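Uronate dehydrogenase (Agrobacterium tumefaciens, PDB 3RFX) catalyses the NAD-dependent oxidation of uronic acids such as galacturonate and glucuronate, and is held here as an active-site mutant bound to NAD. Local coordinates at residues 50-53 with 57-60; 111-116 with 172-177; 247-252 with 257-262. The protein carries 1 engineered substitution. All blocks are in the same frame, centred on the assembly; numbering follows the deposited sequence.

Contact 1 of 3, residues 50-53 with 57-60; sequences CDLA and AVNA. With NAD (nicotinamide-adenine-dinucleotide), chain D.
Val58 drives its CG2 methyl against the backbone of the loop at residues 51-52, while the preceding residue, Ala57, meets Cys50. Val58 has the largest share of the buried surface: CG2 sits 3.4 Å from Leu52 O and also faces Asp51 O, while its approach to Leu52 CD2 is looser. Its first torsion (chi1 175°) turns CG1 anti to the backbone N and leaves CG2 beside that N, directed at the loop. Leu52 O has a polar partner elsewhere, the amide of Asn93 on helix 80-100. The second point of contact is purely apolar, Cys50 CB meeting Ala57 CB at 3.6 Å. Cys50 SG lies 4.0 Å from Ala57 CB, the same methyl.

The other side of this loop holds the adenine. Leu52 N donates to N1A of NAD over 2.8 Å in a nearly straight bond (174°), and Asp51 OD1 accepts from N6A at 2.9 Å. Together they read the Watson-Crick edge of the adenine, while Leu52 CG and CD1 pack against it. Asp51 OD1 has a further donor, Ala53 N at 3.0 Å, which arrives from above the carboxylate plane and closes an Asx turn. Helix 55-62 thus backs the loop that follows strand 45-49, and the loop's other side is part of the adenine pocket of this Rossmann fold.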
loop_
_atom_site.group_PDB
_atom_site.type_symbol
_atom_site.label_atom_id
_atom_site.label_comp_id
_atom_site.label_asym_id
_atom_site.label_seq_id
_atom_site.Cartn_x
_atom_site.Cartn_y
_atom_site.Cartn_z
ATOM N N CYS A 50 -37.006 -25.173 -13.841
ATOM C CA CYS A 50 -37.485 -24.519 -12.630
ATOM C C CYS A 50 -37.053 -23.066 -12.502
ATOM O O CYS A 50 -36.042 -22.643 -13.063
ATOM C CB CYS A 50 -37.092 -25.314 -11.378
ATOM S SG CYS A 50 -35.414 -25.041 -10.765
ATOM N N ASP A 51 -37.850 -22.315 -11.758
ATOM C CA ASP A 51 -37.570 -20.931 -11.439
ATOM C C ASP A 51 -36.650 -20.891 -10.215
ATOM O O ASP A 51 -36.927 -21.546 -9.211
ATOM C CB ASP A 51 -38.888 -20.229 -11.123
ATOM C CG ASP A 51 -38.752 -18.724 -11.039
ATOM O OD1 ASP A 51 -37.619 -18.222 -10.867
ATOM O OD2 ASP A 51 -39.794 -18.039 -11.145
ATOM N N LEU A 52 -35.553 -20.139 -10.305
ATOM C CA LEU A 52 -34.639 -19.977 -9.168
ATOM C C LEU A 52 -35.334 -19.369 -7.955
ATOM O O LEU A 52 -34.863 -19.502 -6.819
ATOM C CB LEU A 52 -33.430 -19.123 -9.567
ATOM C CG LEU A 52 -32.486 -19.831 -10.544
ATOM C CD1 LEU A 52 -31.534 -18.850 -11.256
ATOM C CD2 LEU A 52 -31.699 -20.923 -9.831
ATOM N N ALA A 53 -36.458 -18.698 -8.192
ATOM C CA ALA A 53 -37.184 -18.044 -7.114
ATOM C C ALA A 53 -38.034 -19.042 -6.321
ATOM O O ALA A 53 -38.617 -18.693 -5.305
ATOM C CB ALA A 53 -38.055 -16.917 -7.664
ATOM N N ALA A 57 -38.225 -26.095 -5.612
ATOM C CA ALA A 57 -37.697 -26.554 -6.888
ATOM C C ALA A 57 -36.167 -26.489 -6.891
ATOM O O ALA A 57 -35.499 -27.409 -7.355
ATOM C CB ALA A 57 -38.280 -25.743 -8.033
ATOM N N VAL A 58 -35.615 -25.398 -6.371
ATOM C CA VAL A 58 -34.161 -25.253 -6.310
ATOM C C VAL A 58 -33.517 -26.343 -5.440
ATOM O O VAL A 58 -32.509 -26.940 -5.818
ATOM C CB VAL A 58 -33.757 -23.845 -5.826
ATOM C CG1 VAL A 58 -32.251 -23.759 -5.649
ATOM C CG2 VAL A 58 -34.232 -22.800 -6.833
ATOM N N ASN A 59 -34.117 -26.618 -4.287
ATOM C CA ASN A 59 -33.654 -27.732 -3.459
ATOM C C ASN A 59 -33.542 -29.040 -4.251
ATOM O O ASN A 59 -32.514 -29.719 -4.208
ATOM C CB ASN A 59 -34.559 -27.907 -2.236
ATOM C CG ASN A 59 -33.988 -28.890 -1.230
ATOM O OD1 ASN A 59 -33.943 -30.100 -1.478
ATOM N ND2 ASN A 59 -33.542 -28.374 -0.089
ATOM N N ALA A 60 -34.593 -29.382 -4.994
ATOM C CA ALA A 60 -34.582 -30.592 -5.817
ATOM C C ALA A 60 -33.538 -30.523 -6.933
ATOM O O ALA A 60 -32.875 -31.519 -7.253
ATOM C CB ALA A 60 -35.972 -30.853 -6.390
HETATM P PA NAD D . -28.290 -15.424 -20.669
HETATM O O1A NAD D . -29.254 -14.051 -20.273
HETATM O O2A NAD D . -27.830 -15.625 -22.288
HETATM O O5B NAD D . -28.500 -16.859 -19.730
HETATM C C5B NAD D . -29.268 -16.707 -18.589
HETATM C C4B NAD D . -30.212 -17.873 -18.287
HETATM O O4B NAD D . -30.722 -17.854 -16.962
HETATM C C3B NAD D . -31.335 -17.968 -19.223
HETATM O O3B NAD D . -31.326 -18.986 -20.159
HETATM C C2B NAD D . -32.533 -17.637 -18.436
HETATM O O2B NAD D . -33.775 -18.170 -18.876
HETATM C C1B NAD D . -32.122 -18.019 -17.057
HETATM N N9A NAD D . -32.858 -17.393 -15.992
HETATM C C8A NAD D . -33.177 -16.025 -15.859
HETATM N N7A NAD D . -33.977 -15.898 -14.746
HETATM C C5A NAD D . -34.180 -17.188 -14.208
HETATM C C6A NAD D . -34.905 -17.636 -13.090
HETATM N N6A NAD D . -35.629 -16.704 -12.297
HETATM N N1A NAD D . -34.921 -18.987 -12.790
HETATM C C2A NAD D . -34.238 -19.899 -13.567
HETATM N N3A NAD D . -33.489 -19.448 -14.704
HETATM C C4A NAD D . -33.486 -18.107 -14.991
HETATM O O3 NAD D . -26.977 -14.980 -19.959
HETATM P PN NAD D . -25.502 -15.356 -20.427
HETATM O O1N NAD D . -25.453 -16.758 -21.007
HETATM O O2N NAD D . -24.987 -14.366 -21.464
HETATM O O5D NAD D . -24.576 -15.303 -19.147
#

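Contact 2 of 3, residues 111-116 with 172-177; sequences SNHTIG and NYRMLS
Asn112 and Arg174 meet beyond the C-terminal end of strand 105-111, a region that lies beside the active-site cleft in short-chain dehydrogenases of this fold. Arg174 extends from near the start of the short helix that follows Asn172, its chain straight from CG to NE, and comes at Asn112 from the opposite direction. NH2 stops 2.9 Å from Asn112 OD1, which lies at the guanidinium edge and in its plane, but the angle is too poor for a hydrogen bond; the amide and guanidinium planes stand 58° apart. Water 1 does the bridging, accepting from Asn112 ND2 at 3.2 Å and from Arg174 NH2 at 3.1 Å. Stronger partners lie outside: Ile163 O for ND2, Gln254 O for NH2. Asn112 chi1 of 67° sets CG between the backbone N and the carbonyl carbon, and OD1 ends 3.4 Å above the plane of the His113 ring, over its centre; that ring is tied through ND1 to Asp133. Asn172 OD1 caps the helix start by accepting from Met175 N at 3.1 Å. Asn112 OD1 and the arginine would therefore attract mainly by electrostatics, their relative placement set by a shared water and by backbone carbonyls.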
loop_
_atom_site.group_PDB
_atom_site.type_symbol
_atom_site.label_atom_id
_atom_site.label_comp_id
_atom_site.label_asym_id
_atom_site.label_seq_id
_atom_site.Cartn_x
_atom_site.Cartn_y
_atom_site.Cartn_z
ATOM N N SER A 111 -20.013 -10.635 -12.479
ATOM C CA SER A 111 -19.945 -9.804 -13.673
ATOM C C SER A 111 -18.989 -8.635 -13.512
ATOM O O SER A 111 -18.826 -8.115 -12.410
ATOM C CB SER A 111 -21.345 -9.252 -13.966
ATOM O OG SER A 111 -21.301 -8.353 -15.049
ATOM N N ASN A 112 -18.386 -8.202 -14.619
ATOM C CA ASN A 112 -17.639 -6.949 -14.621
ATOM C C ASN A 112 -18.531 -5.778 -14.218
ATOM O O ASN A 112 -18.042 -4.731 -13.792
ATOM C CB ASN A 112 -17.026 -6.682 -16.007
ATOM C CG ASN A 112 -18.086 -6.402 -17.070
ATOM O OD1 ASN A 112 -18.521 -5.264 -17.240
ATOM N ND2 ASN A 112 -18.518 -7.442 -17.770
ATOM N N HIS A 113 -19.847 -5.936 -14.353
ATOM C CA HIS A 113 -20.743 -4.828 -14.030
ATOM C C HIS A 113 -20.777 -4.459 -12.548
ATOM O O HIS A 113 -21.299 -3.408 -12.179
ATOM C CB HIS A 113 -22.130 -5.050 -14.636
ATOM C CG HIS A 113 -22.084 -5.125 -16.128
ATOM N ND1 HIS A 113 -21.716 -4.047 -16.905
ATOM C CD2 HIS A 113 -22.284 -6.157 -16.981
ATOM C CE1 HIS A 113 -21.713 -4.406 -18.177
ATOM N NE2 HIS A 113 -22.059 -5.680 -18.251
ATOM N N THR A 114 -20.180 -5.301 -11.708
ATOM C CA THR A 114 -19.984 -4.950 -10.302
ATOM C C THR A 114 -19.006 -3.782 -10.124
ATOM O O THR A 114 -18.985 -3.141 -9.076
ATOM C CB THR A 114 -19.422 -6.140 -9.496
ATOM O OG1 THR A 114 -18.192 -6.576 -10.090
ATOM C CG2 THR A 114 -20.418 -7.308 -9.485
ATOM N N ILE A 115 -18.177 -3.541 -11.139
ATOM C CA ILE A 115 -17.161 -2.493 -11.081
ATOM C C ILE A 115 -17.237 -1.605 -12.326
ATOM O O ILE A 115 -16.267 -0.942 -12.702
ATOM C CB ILE A 115 -15.728 -3.087 -10.874
ATOM C CG1 ILE A 115 -15.421 -4.234 -11.856
ATOM C CG2 ILE A 115 -15.611 -3.648 -9.433
ATOM C CD1 ILE A 115 -15.042 -3.815 -13.296
ATOM N N GLY A 116 -18.410 -1.583 -12.951
ATOM C CA GLY A 116 -18.570 -0.918 -14.234
ATOM C C GLY A 116 -18.252 0.567 -14.291
ATOM O O GLY A 116 -17.913 1.075 -15.365
ATOM N N ASN A 172 -15.630 -5.791 -30.520
ATOM C CA ASN A 172 -15.525 -4.345 -30.444
ATOM C C ASN A 172 -14.297 -3.961 -29.626
ATOM O O ASN A 172 -13.618 -4.834 -29.068
ATOM C CB ASN A 172 -16.817 -3.710 -29.903
ATOM C CG ASN A 172 -17.097 -4.069 -28.453
ATOM O OD1 ASN A 172 -16.196 -4.096 -27.616
ATOM N ND2 ASN A 172 -18.365 -4.317 -28.144
ATOM N N TYR A 173 -14.010 -2.667 -29.555
ATOM C CA TYR A 173 -12.763 -2.202 -28.944
ATOM C C TYR A 173 -12.642 -2.615 -27.476
ATOM O O TYR A 173 -11.563 -2.991 -27.010
ATOM C CB TYR A 173 -12.608 -0.681 -29.071
ATOM C CG TYR A 173 -11.174 -0.237 -28.852
ATOM C CD1 TYR A 173 -10.293 -0.120 -29.921
ATOM C CD2 TYR A 173 -10.695 0.028 -27.571
ATOM C CE1 TYR A 173 -8.970 0.262 -29.723
ATOM C CE2 TYR A 173 -9.373 0.405 -27.362
ATOM C CZ TYR A 173 -8.518 0.517 -28.444
ATOM O OH TYR A 173 -7.202 0.891 -28.239
ATOM N N ARG A 174 -13.750 -2.518 -26.751
ATOM C CA ARG A 174 -13.773 -2.883 -25.331
ATOM C C ARG A 174 -13.352 -4.338 -25.123
ATOM O O ARG A 174 -12.642 -4.658 -24.165
ATOM C CB ARG A 174 -15.163 -2.627 -24.739
ATOM C CG ARG A 174 -15.338 -3.065 -23.278
ATOM C CD ARG A 174 -16.620 -2.470 -22.690
ATOM N NE ARG A 174 -16.968 -3.029 -21.379
ATOM C CZ ARG A 174 -17.637 -4.165 -21.196
ATOM N NH1 ARG A 174 -18.039 -4.883 -22.238
ATOM N NH2 ARG A 174 -17.901 -4.590 -19.962
ATOM N N MET A 175 -13.786 -5.223 -26.014
ATOM C CA MET A 175 -13.471 -6.645 -25.861
ATOM C C MET A 175 -12.004 -6.974 -26.068
ATOM O O MET A 175 -11.553 -8.072 -25.737
ATOM C CB MET A 175 -14.348 -7.511 -26.770
ATOM C CG MET A 175 -15.814 -7.428 -26.403
ATOM S SD MET A 175 -16.752 -8.730 -27.220
ATOM C CE MET A 175 -18.415 -8.103 -27.002
ATOM N N LEU A 176 -11.241 -6.035 -26.612
ATOM C CA LEU A 176 -9.793 -6.240 -26.661
ATOM C C LEU A 176 -9.245 -6.320 -25.235
ATOM O O LEU A 176 -8.143 -6.822 -25.018
ATOM C CB LEU A 176 -9.098 -5.106 -27.416
ATOM C CG LEU A 176 -9.462 -5.057 -28.898
ATOM C CD1 LEU A 176 -8.822 -3.838 -29.574
ATOM C CD2 LEU A 176 -9.017 -6.356 -29.588
ATOM N N SER A 177 -10.013 -5.803 -24.280
ATOM C CA SER A 177 -9.632 -5.875 -22.872
ATOM C C SER A 177 -10.451 -6.912 -22.113
ATOM O O SER A 177 -9.914 -7.591 -21.241
ATOM C CB SER A 177 -9.773 -4.506 -22.183
ATOM O OG SER A 177 -8.979 -3.519 -22.840
HETATM O O HOH W 1 -19.853 -6.879 -20.572
#

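Contact 3 of 3, residues 247-252 with 257-262; sequences NDALVR and TFVDNP
Ala249 is the hub of the apolar interactions. Its CB touches Val259 CG2 at 3.7 Å and lies over the backbone of Thr257, 4.0 Å from CA. Val259 presents that methyl because chi1 of -57° sets CG1 beside the backbone N and CG2 between the N and the carbonyl carbon.

Polar groups join the segments through water rather than directly. Asp260 OD2 comes within 3.4 Å of Ala249 CB, a contact of oxygen with methyl, and the same carboxylate oxygen accepts from water 2 at 2.7 Å. That water in turn accepts from Ala249 N at 2.9 Å, so the water links the amide of one segment to the carboxylate of the other. A longer approach sets a backbone nitrogen near a methyl, Leu250 N lying 4.4 Å from Thr257 CG2.

Both segments belong to the long C-terminal tail that follows helix 234-238, beyond the Rossmann core, and the pair lies at the surface, where the 3-10 segment 257-260 folds against the loop at 247-252. Hydrogen bonds within each segment keep these shapes: Asp260 N donates to Thr257 O at 2.9 Å, and Val251 N reaches back to Asp248 O. Arg252 curls over its own segment and gives NH1 to Asn247 O at 3.1 Å, an acceptor lying close to the guanidinium plane.

Phe258 stacks its ring with that of His113 and has Asn261 ND2 over one face, toward the rim. Lys153 of a third subunit donates through NZ to the backbone oxygens of Val259 and Asn261, while Val251 packs on Pro196 of a second subunit.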
loop_
_atom_site.group_PDB
_atom_site.type_symbol
_atom_site.label_atom_id
_atom_site.label_comp_id
_atom_site.label_asym_id
_atom_site.label_seq_id
_atom_site.Cartn_x
_atom_site.Cartn_y
_atom_site.Cartn_z
ATOM N N ASN A 247 -15.539 9.887 -26.501
ATOM C CA ASN A 247 -16.562 10.231 -25.514
ATOM C C ASN A 247 -17.525 9.078 -25.235
ATOM O O ASN A 247 -18.355 9.169 -24.333
ATOM C CB ASN A 247 -17.368 11.449 -25.976
ATOM C CG ASN A 247 -16.527 12.708 -26.065
ATOM O OD1 ASN A 247 -16.538 13.400 -27.085
ATOM N ND2 ASN A 247 -15.789 13.006 -25.003
ATOM N N ASP A 248 -17.417 8.012 -26.026
ATOM C CA ASP A 248 -18.297 6.852 -25.916
ATOM C C ASP A 248 -18.014 6.078 -24.623
ATOM O O ASP A 248 -16.859 5.810 -24.291
ATOM C CB ASP A 248 -18.077 5.906 -27.102
ATOM C CG ASP A 248 -18.645 6.442 -28.404
ATOM O OD1 ASP A 248 -19.414 7.431 -28.365
ATOM O OD2 ASP A 248 -18.322 5.858 -29.473
ATOM N N ALA A 249 -19.070 5.725 -23.895
ATOM C CA ALA A 249 -18.917 4.918 -22.685
ATOM C C ALA A 249 -18.160 3.623 -22.983
ATOM O O ALA A 249 -17.441 3.096 -22.125
ATOM C CB ALA A 249 -20.286 4.607 -22.071
ATOM N N LEU A 250 -18.328 3.119 -24.203
ATOM C CA LEU A 250 -17.630 1.922 -24.665
ATOM C C LEU A 250 -16.114 1.954 -24.441
ATOM O O LEU A 250 -15.495 0.906 -24.247
ATOM C CB LEU A 250 -17.894 1.674 -26.155
ATOM C CG LEU A 250 -17.167 0.463 -26.760
ATOM C CD1 LEU A 250 -17.835 -0.841 -26.338
ATOM C CD2 LEU A 250 -17.108 0.564 -28.283
ATOM N N VAL A 251 -15.517 3.144 -24.493
ATOM C CA VAL A 251 -14.086 3.267 -24.233
ATOM C C VAL A 251 -13.738 4.111 -22.999
ATOM O O VAL A 251 -12.573 4.438 -22.786
ATOM C CB VAL A 251 -13.337 3.816 -25.454
ATOM C CG1 VAL A 251 -13.428 2.814 -26.626
ATOM C CG2 VAL A 251 -13.897 5.189 -25.855
ATOM N N ARG A 252 -14.731 4.461 -22.189
ATOM C CA ARG A 252 -14.474 5.290 -21.008
ATOM C C ARG A 252 -14.650 4.551 -19.683
ATOM O O ARG A 252 -13.949 4.837 -18.707
ATOM C CB ARG A 252 -15.367 6.531 -21.016
ATOM C CG ARG A 252 -14.924 7.586 -22.041
ATOM C CD ARG A 252 -15.962 8.694 -22.138
ATOM N NE ARG A 252 -16.262 9.273 -20.827
ATOM C CZ ARG A 252 -17.288 10.085 -20.573
ATOM N NH1 ARG A 252 -18.127 10.434 -21.542
ATOM N NH2 ARG A 252 -17.475 10.547 -19.348
ATOM N N THR A 257 -21.317 0.545 -22.164
ATOM C CA THR A 257 -22.580 1.286 -22.269
ATOM C C THR A 257 -23.576 1.047 -21.119
ATOM O O THR A 257 -24.568 1.762 -21.005
ATOM C CB THR A 257 -23.278 1.056 -23.632
ATOM O OG1 THR A 257 -23.616 -0.325 -23.771
ATOM C CG2 THR A 257 -22.350 1.462 -24.775
ATOM N N PHE A 258 -23.312 0.071 -20.247
ATOM C CA PHE A 258 -24.195 -0.124 -19.087
ATOM C C PHE A 258 -24.304 1.127 -18.225
ATOM O O PHE A 258 -25.339 1.349 -17.591
ATOM C CB PHE A 258 -23.765 -1.324 -18.211
ATOM C CG PHE A 258 -24.359 -2.653 -18.635
ATOM C CD1 PHE A 258 -24.954 -3.490 -17.700
ATOM C CD2 PHE A 258 -24.304 -3.071 -19.957
ATOM C CE1 PHE A 258 -25.487 -4.719 -18.075
ATOM C CE2 PHE A 258 -24.838 -4.295 -20.340
ATOM C CZ PHE A 258 -25.432 -5.122 -19.395
ATOM N N VAL A 259 -23.253 1.946 -18.163
ATOM C CA VAL A 259 -23.360 3.171 -17.371
ATOM C C VAL A 259 -24.446 4.112 -17.923
ATOM O O VAL A 259 -25.023 4.918 -17.180
ATOM C CB VAL A 259 -22.025 3.941 -17.256
ATOM C CG1 VAL A 259 -20.932 3.048 -16.662
ATOM C CG2 VAL A 259 -21.602 4.503 -18.625
ATOM N N ASP A 260 -24.715 4.003 -19.222
ATOM C CA ASP A 260 -25.710 4.849 -19.888
ATOM C C ASP A 260 -27.154 4.365 -19.660
ATOM O O ASP A 260 -28.111 5.098 -19.956
ATOM C CB ASP A 260 -25.443 4.905 -21.398
ATOM C CG ASP A 260 -24.138 5.601 -21.750
ATOM O OD1 ASP A 260 -23.687 6.472 -20.987
ATOM O OD2 ASP A 260 -23.571 5.282 -22.813
ATOM N N ASN A 261 -27.323 3.139 -19.162
ATOM C CA ASN A 261 -28.671 2.633 -18.858
ATOM C C ASN A 261 -29.336 3.453 -17.761
ATOM O O ASN A 261 -28.702 3.781 -16.746
ATOM C CB ASN A 261 -28.645 1.162 -18.406
ATOM C CG ASN A 261 -28.322 0.198 -19.522
ATOM O OD1 ASN A 261 -28.589 0.464 -20.695
ATOM N ND2 ASN A 261 -27.763 -0.960 -19.157
ATOM N N PRO A 262 -30.625 3.780 -17.947
ATOM C CA PRO A 262 -31.438 4.334 -16.865
ATOM C C PRO A 262 -31.890 3.183 -15.964
ATOM O O PRO A 262 -31.475 2.050 -16.185
ATOM C CB PRO A 262 -32.641 4.918 -17.612
ATOM C CG PRO A 262 -32.820 3.981 -18.776
ATOM C CD PRO A 262 -31.415 3.541 -19.172
HETATM O O HOH W 2 -21.783 6.498 -24.400
#

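In the fold
Along the chain the three contacts follow in series, none nested in another. Contact 1 lies at the end of the parallel sheet marked by outermost strand 45-49, and contact 2 follows strand 105-111; their centres are 30 Å apart, on opposite sides of the chain's centre. Contact 3, in the tail after helix 234-238, is 35 Å from contact 1 but only 11 Å from contact 2, centre to centre. These two touch, with Phe258 against His113 and Leu250 against Arg174. The adenine of NAD is thus bound beyond the outermost strand 45-49, while the C-terminal tail meets the loop after the inner strand 105-111 and reaches neighbouring subunits.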